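Local coordinates for protein dimethylsulfoniopropionate lyase (Roseovarius nubinhibens, PDB 4B29) that probably cleaves dimethylsulfoniopropionate to release dimethyl sulfide, using a zinc ion held in a cupin-type beta barrel, at residues 145-156 with 180-191. Residues are numbered along the deposited sequence; the frame is centred on the assembly and turned at random.
With ZN (zinc ion), chain J; PO4 (phosphate ion), chain B; EDO (1,2-ethanediol), chain F.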
loop_
_atom_site.group_PDB
_atom_site.type_symbol
_atom_site.label_atom_id
_atom_site.label_comp_id
_atom_site.label_asym_id
_atom_site.label_seq_id
_atom_site.Cartn_x
_atom_site.Cartn_y
_atom_site.Cartn_z
ATOM N N TYR A 145 2.025 -10.758 8.649
ATOM C CA TYR A 145 2.686 -10.740 7.334
ATOM C C TYR A 145 4.128 -11.007 7.644
ATOM O O TYR A 145 4.826 -10.136 8.213
ATOM C CB TYR A 145 2.476 -9.352 6.708
ATOM C CG TYR A 145 2.994 -9.161 5.301
ATOM C CD1 TYR A 145 3.413 -10.244 4.515
ATOM C CD2 TYR A 145 3.000 -7.882 4.738
ATOM C CE1 TYR A 145 3.874 -10.031 3.203
ATOM C CE2 TYR A 145 3.435 -7.666 3.412
ATOM C CZ TYR A 145 3.876 -8.754 2.673
ATOM O OH TYR A 145 4.306 -8.533 1.364
ATOM N N GLY A 146 4.593 -12.217 7.325
ATOM C CA GLY A 146 5.927 -12.660 7.752
ATOM C C GLY A 146 7.055 -11.993 6.982
ATOM O O GLY A 146 6.801 -11.186 6.064
ATOM N N TRP A 147 8.281 -12.321 7.346
ATOM C CA TRP A 147 9.479 -11.702 6.763
ATOM C C TRP A 147 9.468 -11.834 5.225
ATOM O O TRP A 147 9.332 -12.941 4.671
ATOM C CB TRP A 147 10.754 -12.365 7.293
ATOM C CG TRP A 147 10.977 -12.125 8.764
ATOM C CD1 TRP A 147 10.884 -13.073 9.766
ATOM C CD2 TRP A 147 11.351 -10.894 9.404
ATOM N NE1 TRP A 147 11.162 -12.484 11.002
ATOM C CE2 TRP A 147 11.468 -11.160 10.805
ATOM C CE3 TRP A 147 11.647 -9.607 8.940
ATOM C CZ2 TRP A 147 11.836 -10.172 11.731
ATOM C CZ3 TRP A 147 11.999 -8.621 9.867
ATOM C CH2 TRP A 147 12.095 -8.908 11.256
ATOM N N HIS A 148 9.606 -10.689 4.557
ATOM C CA HIS A 148 9.623 -10.686 3.082
ATOM C C HIS A 148 10.593 -9.603 2.647
ATOM O O HIS A 148 10.991 -8.755 3.448
ATOM C CB HIS A 148 8.231 -10.443 2.511
ATOM C CG HIS A 148 7.581 -9.193 2.997
ATOM N ND1 HIS A 148 7.027 -9.099 4.257
ATOM C CD2 HIS A 148 7.361 -7.995 2.394
ATOM C CE1 HIS A 148 6.514 -7.893 4.425
ATOM N NE2 HIS A 148 6.696 -7.206 3.302
ATOM N N GLU A 149 10.987 -9.627 1.366
ATOM C CA GLU A 149 12.087 -8.765 0.978
ATOM C C GLU A 149 12.049 -8.548 -0.532
ATOM O O GLU A 149 11.346 -9.259 -1.261
ATOM C CB GLU A 149 13.433 -9.401 1.357
ATOM C CG GLU A 149 13.633 -10.755 0.621
ATOM C CD GLU A 149 14.874 -11.409 1.120
ATOM O OE1 GLU A 149 14.819 -12.033 2.200
ATOM O OE2 GLU A 149 15.922 -11.218 0.466
ATOM N N HIS A 150 12.812 -7.559 -0.976
ATOM C CA HIS A 150 12.901 -7.251 -2.410
ATOM C C HIS A 150 14.057 -6.292 -2.620
ATOM O O HIS A 150 14.412 -5.485 -1.725
ATOM C CB HIS A 150 11.598 -6.606 -2.929
ATOM C CG HIS A 150 10.991 -5.642 -1.951
ATOM N ND1 HIS A 150 11.505 -4.389 -1.715
ATOM C CD2 HIS A 150 9.950 -5.793 -1.110
ATOM C CE1 HIS A 150 10.784 -3.783 -0.776
ATOM N NE2 HIS A 150 9.830 -4.625 -0.404
ATOM N N LEU A 151 14.599 -6.296 -3.853
ATOM C CA LEU A 151 15.689 -5.366 -4.141
ATOM C C LEU A 151 15.321 -3.842 -4.031
ATOM O O LEU A 151 16.070 -3.077 -3.476
ATOM C CB LEU A 151 16.279 -5.697 -5.542
ATOM C CG LEU A 151 17.373 -4.773 -6.028
ATOM C CD1 LEU A 151 18.641 -4.814 -5.127
ATOM C CD2 LEU A 151 17.736 -5.238 -7.480
ATOM N N PRO A 152 14.177 -3.388 -4.613
ATOM C CA PRO A 152 13.900 -1.947 -4.595
ATOM C C PRO A 152 13.673 -1.432 -3.171
ATOM O O PRO A 152 13.252 -2.205 -2.282
ATOM C CB PRO A 152 12.572 -1.819 -5.401
ATOM C CG PRO A 152 11.976 -3.219 -5.477
ATOM C CD PRO A 152 13.235 -4.125 -5.485
ATOM N N GLU A 153 14.046 -0.193 -2.983
ATOM C CA GLU A 153 13.715 0.516 -1.704
ATOM C C GLU A 153 12.239 0.833 -1.655
ATOM O O GLU A 153 11.584 0.993 -2.695
ATOM C CB GLU A 153 14.472 1.819 -1.664
ATOM C CG GLU A 153 16.028 1.582 -1.530
ATOM C CD GLU A 153 16.776 2.858 -1.553
ATOM O OE1 GLU A 153 16.138 3.942 -1.548
ATOM O OE2 GLU A 153 18.036 2.883 -1.531
ATOM N N GLU A 154 11.709 0.999 -0.443
ATOM C CA GLU A 154 10.279 1.255 -0.309
ATOM C C GLU A 154 10.103 2.204 0.861
ATOM O O GLU A 154 10.896 2.196 1.800
ATOM C CB GLU A 154 9.674 -0.117 -0.020
ATOM C CG GLU A 154 8.496 -0.196 0.727
ATOM C CD GLU A 154 7.970 -1.610 0.774
ATOM O OE1 GLU A 154 8.479 -2.458 1.533
ATOM O OE2 GLU A 154 6.968 -1.870 0.122
ATOM N N LEU A 155 9.085 3.047 0.783
ATOM C CA LEU A 155 8.755 3.990 1.886
ATOM C C LEU A 155 7.273 3.782 2.177
ATOM O O LEU A 155 6.403 4.160 1.372
ATOM C CB LEU A 155 9.044 5.434 1.465
ATOM C CG LEU A 155 8.724 6.482 2.558
ATOM C CD1 LEU A 155 9.535 6.234 3.851
ATOM C CD2 LEU A 155 8.985 7.890 2.007
ATOM N N TYR A 156 6.979 3.150 3.323
ATOM C CA TYR A 156 5.596 2.977 3.740
ATOM C C TYR A 156 5.040 4.267 4.339
ATOM O O TYR A 156 5.761 5.040 4.972
ATOM C CB TYR A 156 5.536 1.934 4.905
ATOM C CG TYR A 156 5.085 0.591 4.465
ATOM C CD1 TYR A 156 5.999 -0.283 3.835
ATOM C CD2 TYR A 156 3.774 0.177 4.617
ATOM C CE1 TYR A 156 5.581 -1.578 3.433
ATOM C CE2 TYR A 156 3.354 -1.075 4.225
ATOM C CZ TYR A 156 4.250 -1.932 3.589
ATOM O OH TYR A 156 3.826 -3.183 3.218
ATOM N N THR A 180 5.624 7.052 8.743
ATOM C CA THR A 180 6.265 6.399 7.578
ATOM C C THR A 180 7.374 5.487 8.026
ATOM O O THR A 180 7.843 5.540 9.197
ATOM C CB THR A 180 6.869 7.442 6.596
ATOM O OG1 THR A 180 7.962 8.190 7.205
ATOM C CG2 THR A 180 5.759 8.422 6.086
ATOM N N ARG A 181 7.815 4.610 7.127
ATOM C CA ARG A 181 9.013 3.850 7.431
ATOM C C ARG A 181 9.758 3.508 6.147
ATOM O O ARG A 181 9.103 2.987 5.220
ATOM C CB ARG A 181 8.701 2.565 8.152
ATOM C CG ARG A 181 10.078 2.132 8.811
ATOM C CD ARG A 181 10.162 0.707 9.240
ATOM N NE ARG A 181 11.318 0.680 10.135
ATOM C CZ ARG A 181 11.424 -0.089 11.205
ATOM N NH1 ARG A 181 10.532 -1.024 11.452
ATOM N NH2 ARG A 181 12.473 0.111 11.994
ATOM N N PHE A 182 11.083 3.762 6.144
ATOM C CA PHE A 182 11.926 3.414 4.977
ATOM C C PHE A 182 12.425 1.967 5.094
ATOM O O PHE A 182 12.920 1.553 6.180
ATOM C CB PHE A 182 13.119 4.344 4.997
ATOM C CG PHE A 182 14.172 4.022 3.973
ATOM C CD1 PHE A 182 13.893 4.193 2.624
ATOM C CD2 PHE A 182 15.433 3.635 4.365
ATOM C CE1 PHE A 182 14.873 3.948 1.658
ATOM C CE2 PHE A 182 16.456 3.388 3.374
ATOM C CZ PHE A 182 16.152 3.547 2.036
ATOM N N HIS A 183 12.311 1.200 4.012
ATOM C CA HIS A 183 12.900 -0.145 3.961
ATOM C C HIS A 183 14.034 -0.150 2.956
ATOM O O HIS A 183 13.804 0.016 1.766
ATOM C CB HIS A 183 11.866 -1.176 3.513
ATOM C CG HIS A 183 10.781 -1.403 4.535
ATOM N ND1 HIS A 183 9.513 -1.822 4.188
ATOM C CD2 HIS A 183 10.761 -1.192 5.872
ATOM C CE1 HIS A 183 8.775 -1.925 5.291
ATOM N NE2 HIS A 183 9.514 -1.566 6.323
ATOM N N PRO A 184 15.274 -0.284 3.427
ATOM C CA PRO A 184 16.394 -0.260 2.497
ATOM C C PRO A 184 16.380 -1.507 1.614
ATOM O O PRO A 184 15.748 -2.529 1.929
ATOM C CB PRO A 184 17.659 -0.290 3.383
ATOM C CG PRO A 184 17.163 -0.158 4.790
ATOM C CD PRO A 184 15.655 -0.372 4.859
ATOM N N ALA A 185 17.101 -1.394 0.489
ATOM C CA ALA A 185 17.153 -2.512 -0.448
ATOM C C ALA A 185 17.494 -3.842 0.194
ATOM O O ALA A 185 18.472 -3.943 0.986
ATOM C CB ALA A 185 18.224 -2.190 -1.546
ATOM N N ASN A 186 16.727 -4.876 -0.162
ATOM C CA ASN A 186 16.975 -6.286 0.242
ATOM C C ASN A 186 16.801 -6.529 1.776
ATOM O O ASN A 186 16.995 -7.673 2.218
ATOM C CB ASN A 186 18.404 -6.754 -0.137
ATOM C CG ASN A 186 18.633 -6.837 -1.649
ATOM O OD1 ASN A 186 19.706 -6.380 -2.186
ATOM N ND2 ASN A 186 17.703 -7.454 -2.317
ATOM N N ALA A 187 16.434 -5.501 2.554
ATOM C CA ALA A 187 16.316 -5.738 4.008
ATOM C C ALA A 187 14.973 -6.431 4.305
ATOM O O ALA A 187 13.921 -5.887 3.944
ATOM C CB ALA A 187 16.419 -4.406 4.785
ATOM N N PRO A 188 14.988 -7.623 4.937
ATOM C CA PRO A 188 13.703 -8.239 5.189
ATOM C C PRO A 188 12.883 -7.444 6.197
ATOM O O PRO A 188 13.444 -6.835 7.126
ATOM C CB PRO A 188 14.055 -9.605 5.758
ATOM C CG PRO A 188 15.439 -9.900 5.232
ATOM C CD PRO A 188 16.114 -8.551 5.181
ATOM N N HIS A 189 11.576 -7.436 5.985
ATOM C CA HIS A 189 10.664 -6.703 6.879
ATOM C C HIS A 189 9.418 -7.540 7.066
ATOM O O HIS A 189 9.139 -8.479 6.288
ATOM C CB HIS A 189 10.382 -5.279 6.320
ATOM C CG HIS A 189 10.145 -5.238 4.831
ATOM N ND1 HIS A 189 11.181 -5.317 3.926
ATOM C CD2 HIS A 189 9.010 -5.061 4.113
ATOM C CE1 HIS A 189 10.686 -5.229 2.690
ATOM N NE2 HIS A 189 9.384 -5.034 2.788
ATOM N N ALA A 190 8.613 -7.170 8.055
ATOM C CA ALA A 190 7.378 -7.909 8.319
ATOM C C ALA A 190 6.419 -6.993 9.069
ATOM O O ALA A 190 6.774 -5.863 9.417
ATOM C CB ALA A 190 7.702 -9.182 9.177
ATOM N N MET A 191 5.174 -7.420 9.230
ATOM C CA MET A 191 4.212 -6.534 9.867
ATOM C C MET A 191 3.114 -7.383 10.525
ATOM O O MET A 191 2.688 -8.364 9.938
ATOM C CB MET A 191 3.558 -5.658 8.779
ATOM C CG MET A 191 2.677 -4.530 9.360
ATOM S SD MET A 191 1.600 -3.807 8.059
ATOM C CE MET A 191 0.487 -5.182 7.812
HETATM ZN ZN ZN J . 8.447 -4.396 1.113
HETATM P P PO4 B . 5.585 -5.059 0.896
HETATM O O1 PO4 B . 4.633 -6.152 0.511
HETATM O O2 PO4 B . 5.091 -3.761 0.226
HETATM O O3 PO4 B . 5.675 -4.861 2.403
HETATM O O4 PO4 B . 6.974 -5.329 0.420
HETATM C C1 EDO F . 1.983 -1.863 0.226
HETATM O O1 EDO F . 1.622 -2.012 1.601
HETATM C C2 EDO F . 1.626 -3.158 -0.452
HETATM O O2 EDO F . 2.195 -3.034 -1.740
HETATM O O HOH W 1 18.095 -10.028 1.912
HETATM O O HOH W 2 15.825 -9.266 -1.765
HETATM O O HOH W 3 13.489 -5.690 1.134
HETATM O O HOH W 4 13.411 -2.999 0.478
HETATM O O HOH W 5 18.896 0.787 0.122
#
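His-150 and Glu-154 meet His-189 at the zinc ion, forming a cupin-type site in which His-148 turns to the phosphate instead of the metal. His-189 NE2 and Glu-154 OE1 each bind zinc at 2.0 Å, His-150 NE2 binds it too, and phosphate O4 is the fourth ligand. A chi1 of 42°, with CG between backbone N and carbonyl carbon, turns the ring of His-189 to the zinc, and its ND1 donates to Ala-187 O in the ring plane; His-150 ND1 is likewise tied to Pro-152 O. In the second shell, His-183 ND1 donates almost straight (176°) to Glu-154 OE1 over 2.9 Å, on the anti side but 33° out of the carboxylate plane, so OE1 is shared between zinc and His-183.

The phosphate, probably from the crystallisation liquor, is gripped at O3 by His-148 NE2 (2.7 Å) and Tyr-156 OH, and at O1 by Tyr-145 OH. The ring of His-189 lies between His-148 O on one face and His-183 ND1 on the other.

Antiparallel backbone bonds zip both pairs of strands, with a beta bulge between Tyr-145 and His-148; Asn-186 N, in the type II turn 184-187, donates across to His-150 O. Ala-190 CB makes a CH-pi contact over the Trp-147 six-membered ring, 4.2 Å from its centroid.

Strand 189-192 lies between 144-149 and 163-167 in one sheet, while 153-159 runs between 180-183 and 198-205 in the other, and helix 43-48 packs against Leu-155 and Phe-182.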